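PDB 3BH0: dnab-like replicative helicase from Bacillus phage SPP1, which probably unwinds duplex DNA in the 5'-3' direction at the replication fork, driven by ATP hydrolysis, this chain being its C-terminal ATPase domain. Local coordinates for residues Met92-Glu105 against Lys181-Leu193. Numbering follows the deposited sequence.
Sequences MSDNDDVVNLHSLE and KRVIVMIDYLQLL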
loop_
_atom_site.group_PDB
_atom_site.type_symbol
_atom_site.label_atom_id
_atom_site.label_comp_id
_atom_site.label_asym_id
_atom_site.label_seq_id
_atom_site.Cartn_x
_atom_site.Cartn_y
_atom_site.Cartn_z
ATOM N N MET A 92 -2.244 -9.432 1.925
ATOM C CA MET A 92 -1.386 -10.040 0.910
ATOM C C MET A 92 -0.517 -11.135 1.494
ATOM O O MET A 92 -0.287 -12.150 0.842
ATOM C CB MET A 92 -0.483 -8.992 0.282
ATOM C CG MET A 92 -1.228 -7.936 -0.465
ATOM S SD MET A 92 -0.109 -6.629 -0.919
ATOM C CE MET A 92 -1.306 -5.497 -1.567
ATOM N N SER A 93 -0.021 -10.921 2.711
ATOM C CA SER A 93 0.715 -11.942 3.429
ATOM C C SER A 93 -0.137 -13.191 3.589
ATOM O O SER A 93 0.376 -14.305 3.518
ATOM C CB SER A 93 1.151 -11.433 4.795
ATOM O OG SER A 93 1.732 -12.483 5.553
ATOM N N ASP A 94 -1.439 -12.997 3.784
ATOM C CA ASP A 94 -2.391 -14.095 3.960
ATOM C C ASP A 94 -2.654 -14.921 2.691
ATOM O O ASP A 94 -3.100 -16.062 2.771
ATOM C CB ASP A 94 -3.715 -13.563 4.517
ATOM C CG ASP A 94 -3.625 -13.160 5.986
ATOM O OD1 ASP A 94 -2.557 -13.333 6.624
ATOM O OD2 ASP A 94 -4.648 -12.658 6.493
ATOM N N ASN A 95 -2.391 -14.349 1.525
ATOM C CA ASN A 95 -2.415 -15.116 0.282
ATOM C C ASN A 95 -1.107 -15.891 0.121
ATOM O O ASN A 95 -0.897 -16.573 -0.873
ATOM C CB ASN A 95 -2.585 -14.166 -0.901
ATOM C CG ASN A 95 -3.720 -14.562 -1.811
ATOM O OD1 ASN A 95 -3.524 -14.740 -3.019
ATOM N ND2 ASN A 95 -4.925 -14.678 -1.249
ATOM N N ASP A 96 -0.234 -15.774 1.119
ATOM C CA ASP A 96 1.125 -16.334 1.104
ATOM C C ASP A 96 2.042 -15.647 0.078
ATOM O O ASP A 96 3.036 -16.225 -0.386
ATOM C CB ASP A 96 1.125 -17.861 0.947
ATOM C CG ASP A 96 2.314 -18.517 1.648
ATOM O OD1 ASP A 96 3.296 -18.870 0.944
ATOM O OD2 ASP A 96 2.270 -18.659 2.904
ATOM N N ASP A 97 1.704 -14.405 -0.261
ATOM C CA ASP A 97 2.602 -13.553 -1.020
ATOM C C ASP A 97 3.570 -12.939 -0.019
ATOM O O ASP A 97 3.302 -12.961 1.194
ATOM C CB ASP A 97 1.816 -12.484 -1.779
ATOM C CG ASP A 97 0.919 -13.079 -2.857
ATOM O OD1 ASP A 97 1.449 -13.789 -3.738
ATOM O OD2 ASP A 97 -0.312 -12.842 -2.824
ATOM N N VAL A 98 4.693 -12.422 -0.523
ATOM C CA VAL A 98 5.761 -11.861 0.304
ATOM C C VAL A 98 5.723 -10.331 0.276
ATOM O O VAL A 98 5.785 -9.721 -0.791
ATOM C CB VAL A 98 7.155 -12.367 -0.164
ATOM C CG1 VAL A 98 8.285 -11.771 0.680
ATOM C CG2 VAL A 98 7.214 -13.887 -0.120
ATOM N N VAL A 99 5.623 -9.722 1.456
ATOM C CA VAL A 99 5.574 -8.268 1.582
ATOM C C VAL A 99 6.857 -7.697 2.192
ATOM O O VAL A 99 7.237 -8.053 3.299
ATOM C CB VAL A 99 4.340 -7.797 2.392
ATOM C CG1 VAL A 99 4.241 -6.267 2.370
ATOM C CG2 VAL A 99 3.050 -8.422 1.845
ATOM N N ASN A 100 7.522 -6.823 1.441
ATOM C CA ASN A 100 8.671 -6.079 1.916
ATOM C C ASN A 100 8.218 -4.659 2.229
ATOM O O ASN A 100 7.907 -3.879 1.330
ATOM C CB ASN A 100 9.759 -6.020 0.846
ATOM C CG ASN A 100 10.691 -7.228 0.853
ATOM O OD1 ASN A 100 10.492 -8.189 1.594
ATOM N ND2 ASN A 100 11.728 -7.168 0.017
ATOM N N LEU A 101 8.172 -4.329 3.510
ATOM C CA LEU A 101 7.766 -2.998 3.929
ATOM C C LEU A 101 8.985 -2.149 4.218
ATOM O O LEU A 101 9.767 -2.454 5.122
ATOM C CB LEU A 101 6.841 -3.059 5.139
ATOM C CG LEU A 101 6.651 -1.751 5.914
ATOM C CD1 LEU A 101 6.002 -0.614 5.082
ATOM C CD2 LEU A 101 5.874 -2.020 7.211
ATOM N N HIS A 102 9.147 -1.093 3.432
ATOM C CA HIS A 102 10.231 -0.163 3.627
ATOM C C HIS A 102 9.683 1.044 4.376
ATOM O O HIS A 102 8.999 1.902 3.810
ATOM C CB HIS A 102 10.885 0.193 2.296
ATOM C CG HIS A 102 11.640 -0.947 1.688
ATOM N ND1 HIS A 102 11.017 -1.984 1.022
ATOM C CD2 HIS A 102 12.963 -1.234 1.675
ATOM C CE1 HIS A 102 11.926 -2.859 0.626
ATOM N NE2 HIS A 102 13.113 -2.424 1.005
ATOM N N SER A 103 9.950 1.060 5.683
ATOM C CA SER A 103 9.359 2.052 6.558
ATOM C C SER A 103 10.390 3.068 7.031
ATOM O O SER A 103 11.221 2.804 7.889
ATOM C CB SER A 103 8.606 1.381 7.706
ATOM O OG SER A 103 9.377 1.300 8.866
ATOM N N LEU A 104 10.310 4.238 6.420
ATOM C CA LEU A 104 11.303 5.269 6.550
ATOM C C LEU A 104 10.901 6.230 7.664
ATOM O O LEU A 104 11.728 6.949 8.229
ATOM C CB LEU A 104 11.422 5.983 5.209
ATOM C CG LEU A 104 12.091 5.108 4.147
ATOM C CD1 LEU A 104 11.172 4.934 2.955
ATOM C CD2 LEU A 104 13.370 5.787 3.716
ATOM N N GLU A 105 9.613 6.197 7.971
ATOM C CA GLU A 105 9.006 7.022 8.988
ATOM C C GLU A 105 9.151 6.360 10.375
ATOM O O GLU A 105 9.510 7.020 11.342
ATOM C CB GLU A 105 7.529 7.231 8.613
ATOM C CG GLU A 105 6.789 8.226 9.466
ATOM C CD GLU A 105 6.749 9.639 8.874
ATOM O OE1 GLU A 105 7.757 10.397 9.009
ATOM O OE2 GLU A 105 5.682 9.994 8.299
ATOM N N LYS A 181 7.448 -17.107 -5.258
ATOM C CA LYS A 181 6.562 -16.161 -4.591
ATOM C C LYS A 181 6.590 -14.788 -5.239
ATOM O O LYS A 181 7.657 -14.241 -5.521
ATOM C CB LYS A 181 6.925 -16.043 -3.112
ATOM C CG LYS A 181 6.957 -17.352 -2.350
ATOM C CD LYS A 181 5.574 -17.765 -1.886
ATOM C CE LYS A 181 5.682 -18.730 -0.723
ATOM N NZ LYS A 181 6.167 -18.055 0.526
ATOM N N ARG A 182 5.407 -14.238 -5.473
ATOM C CA ARG A 182 5.286 -12.844 -5.880
ATOM C C ARG A 182 5.558 -11.915 -4.690
ATOM O O ARG A 182 4.881 -12.011 -3.662
ATOM C CB ARG A 182 3.924 -12.574 -6.541
ATOM C CG ARG A 182 2.902 -13.698 -6.395
ATOM C CD ARG A 182 1.643 -13.443 -7.216
ATOM N NE ARG A 182 0.460 -13.553 -6.367
ATOM C CZ ARG A 182 -0.794 -13.616 -6.800
ATOM N NH1 ARG A 182 -1.063 -13.593 -8.095
ATOM N NH2 ARG A 182 -1.788 -13.702 -5.926
ATOM N N VAL A 183 6.592 -11.077 -4.839
ATOM C CA VAL A 183 7.046 -10.088 -3.848
ATOM C C VAL A 183 6.303 -8.759 -4.032
ATOM O O VAL A 183 6.035 -8.335 -5.160
ATOM C CB VAL A 183 8.583 -9.838 -3.973
ATOM C CG1 VAL A 183 9.085 -8.784 -2.988
ATOM C CG2 VAL A 183 9.364 -11.128 -3.783
ATOM N N ILE A 184 5.974 -8.099 -2.922
ATOM C CA ILE A 184 5.302 -6.801 -2.980
ATOM C C ILE A 184 6.129 -5.801 -2.191
ATOM O O ILE A 184 6.381 -6.003 -1.010
ATOM C CB ILE A 184 3.862 -6.887 -2.431
ATOM C CG1 ILE A 184 3.062 -7.930 -3.210
ATOM C CG2 ILE A 184 3.162 -5.500 -2.470
ATOM C CD1 ILE A 184 2.493 -9.018 -2.350
ATOM N N VAL A 185 6.562 -4.729 -2.843
ATOM C CA VAL A 185 7.406 -3.729 -2.181
ATOM C C VAL A 185 6.562 -2.532 -1.738
ATOM O O VAL A 185 6.085 -1.769 -2.568
ATOM C CB VAL A 185 8.588 -3.307 -3.097
ATOM C CG1 VAL A 185 9.557 -2.374 -2.381
ATOM C CG2 VAL A 185 9.318 -4.562 -3.602
ATOM N N MET A 186 6.359 -2.399 -0.427
ATOM C CA MET A 186 5.607 -1.272 0.138
ATOM C C MET A 186 6.568 -0.218 0.651
ATOM O O MET A 186 7.483 -0.527 1.417
ATOM C CB MET A 186 4.707 -1.705 1.294
ATOM C CG MET A 186 3.551 -2.608 0.932
ATOM S SD MET A 186 2.154 -2.384 2.070
ATOM C CE MET A 186 1.322 -0.994 1.297
ATOM N N ILE A 187 6.358 1.031 0.254
ATOM C CA ILE A 187 7.241 2.092 0.704
ATOM C C ILE A 187 6.516 3.120 1.591
ATOM O O ILE A 187 5.709 3.920 1.092
ATOM C CB ILE A 187 8.001 2.711 -0.480
ATOM C CG1 ILE A 187 8.631 1.570 -1.304
ATOM C CG2 ILE A 187 9.052 3.735 0.014
ATOM C CD1 ILE A 187 9.075 1.926 -2.668
ATOM N N ASP A 188 6.778 3.082 2.907
ATOM C CA ASP A 188 6.187 4.107 3.787
ATOM C C ASP A 188 6.788 5.437 3.500
ATOM O O ASP A 188 7.738 5.936 4.108
ATOM C CB ASP A 188 6.126 3.824 5.286
ATOM C CG ASP A 188 5.204 4.842 6.040
ATOM O OD1 ASP A 188 4.717 5.843 5.431
ATOM O OD2 ASP A 188 4.977 4.650 7.253
ATOM N N TYR A 189 6.131 5.936 2.476
ATOM C CA TYR A 189 6.139 7.232 1.898
ATOM C C TYR A 189 7.333 7.676 1.105
ATOM O O TYR A 189 8.462 7.728 1.583
ATOM C CB TYR A 189 5.223 8.236 2.633
ATOM C CG TYR A 189 5.765 9.489 3.234
ATOM C CD1 TYR A 189 5.931 10.632 2.456
ATOM C CD2 TYR A 189 5.977 9.580 4.611
ATOM C CE1 TYR A 189 6.373 11.815 3.019
ATOM C CE2 TYR A 189 6.410 10.770 5.189
ATOM C CZ TYR A 189 6.605 11.873 4.388
ATOM O OH TYR A 189 7.050 13.033 4.952
ATOM N N LEU A 190 6.994 7.905 -0.160
ATOM C CA LEU A 190 7.884 8.073 -1.266
ATOM C C LEU A 190 8.767 9.298 -1.144
ATOM O O LEU A 190 9.931 9.246 -1.517
ATOM C CB LEU A 190 7.053 8.127 -2.560
ATOM C CG LEU A 190 7.689 8.414 -3.929
ATOM C CD1 LEU A 190 6.950 7.609 -4.980
ATOM C CD2 LEU A 190 7.677 9.905 -4.283
ATOM N N GLN A 191 8.214 10.378 -0.605
ATOM C CA GLN A 191 8.879 11.681 -0.608
ATOM C C GLN A 191 9.954 11.782 0.463
ATOM O O GLN A 191 10.583 12.833 0.621
ATOM C CB GLN A 191 7.863 12.821 -0.448
ATOM C CG GLN A 191 6.977 13.057 -1.674
ATOM C CD GLN A 191 5.736 12.151 -1.724
ATOM O OE1 GLN A 191 5.467 11.366 -0.808
ATOM N NE2 GLN A 191 4.973 12.275 -2.806
ATOM N N LEU A 192 10.142 10.680 1.181
ATOM C CA LEU A 192 11.195 10.511 2.163
ATOM C C LEU A 192 12.414 9.780 1.572
ATOM O O LEU A 192 13.492 9.753 2.183
ATOM C CB LEU A 192 10.647 9.706 3.364
ATOM C CG LEU A 192 10.524 10.366 4.746
ATOM C CD1 LEU A 192 9.912 11.747 4.649
ATOM C CD2 LEU A 192 9.749 9.500 5.737
ATOM N N LEU A 193 12.240 9.185 0.393
ATOM C CA LEU A 193 13.310 8.403 -0.239
ATOM C C LEU A 193 14.508 9.282 -0.598
ATOM O O LEU A 193 14.344 10.442 -0.955
ATOM C CB LEU A 193 12.800 7.665 -1.482
ATOM C CG LEU A 193 11.894 6.453 -1.257
ATOM C CD1 LEU A 193 11.207 6.011 -2.545
ATOM C CD2 LEU A 193 12.645 5.293 -0.632
#
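The strands around 98-103 and 183-188 run parallel, their axes 20° apart, and backbone bonds alternate from Val-98 N to Arg-182 O (3.2 Å) as far as Asp-188 N to His-102 O (2.7 Å). Beta-branched Val-98, Val-99, Val-183, Ile-184, Val-185 and Ile-187 suit these buried, extended strands. On the face carrying Val-99 and Leu-101, Ile-184 turns CD1 to Asp-97 CB (3.6 Å) while its CG2 meets Met-92 SD at 3.8 Å. The Met-92 chain, extended beyond CG, reaches from helix 81-93 to the sheet. Met-186 lays CG against Val-99 CG1 (4.0 Å), beneath Ala-85 and Ala-89 of that helix, whose small side chains suit close packing. On the other face, His-102 sets its ring obliquely to Val-185 CG1 and stacks on Phe-157. These are inner strands of the DnaB-family P-loop NTPase core, flanked by strands 154-157 and 223-228. Asp-188, following the hydrophobic run of its strand where a Walker B aspartate would be expected, touches the probable Walker A loop.

At the opposite end, Arg-182 matches the carboxylate of the buried Asp-97: Arg-182 NE hydrogen-bonds to Asp-97 OD1 (2.8 Å) within a salt bridge, on the syn side, 33° out of the carboxylate plane, and Arg-182 NH1 holds Thr-49 O. Lys-181 and Asp-96 suit the open margin; Lys-181, bent at chi2, passes its CB by Val-98 CG2 and forms a salt bridge from NZ to Asp-96 OD1 (3.0 Å). Asp-96 belongs to the Schellman motif closing the helix. Beyond the strands, Leu-104 CD1 rests on Ile-187 CG2 and Leu-193 CD2 together.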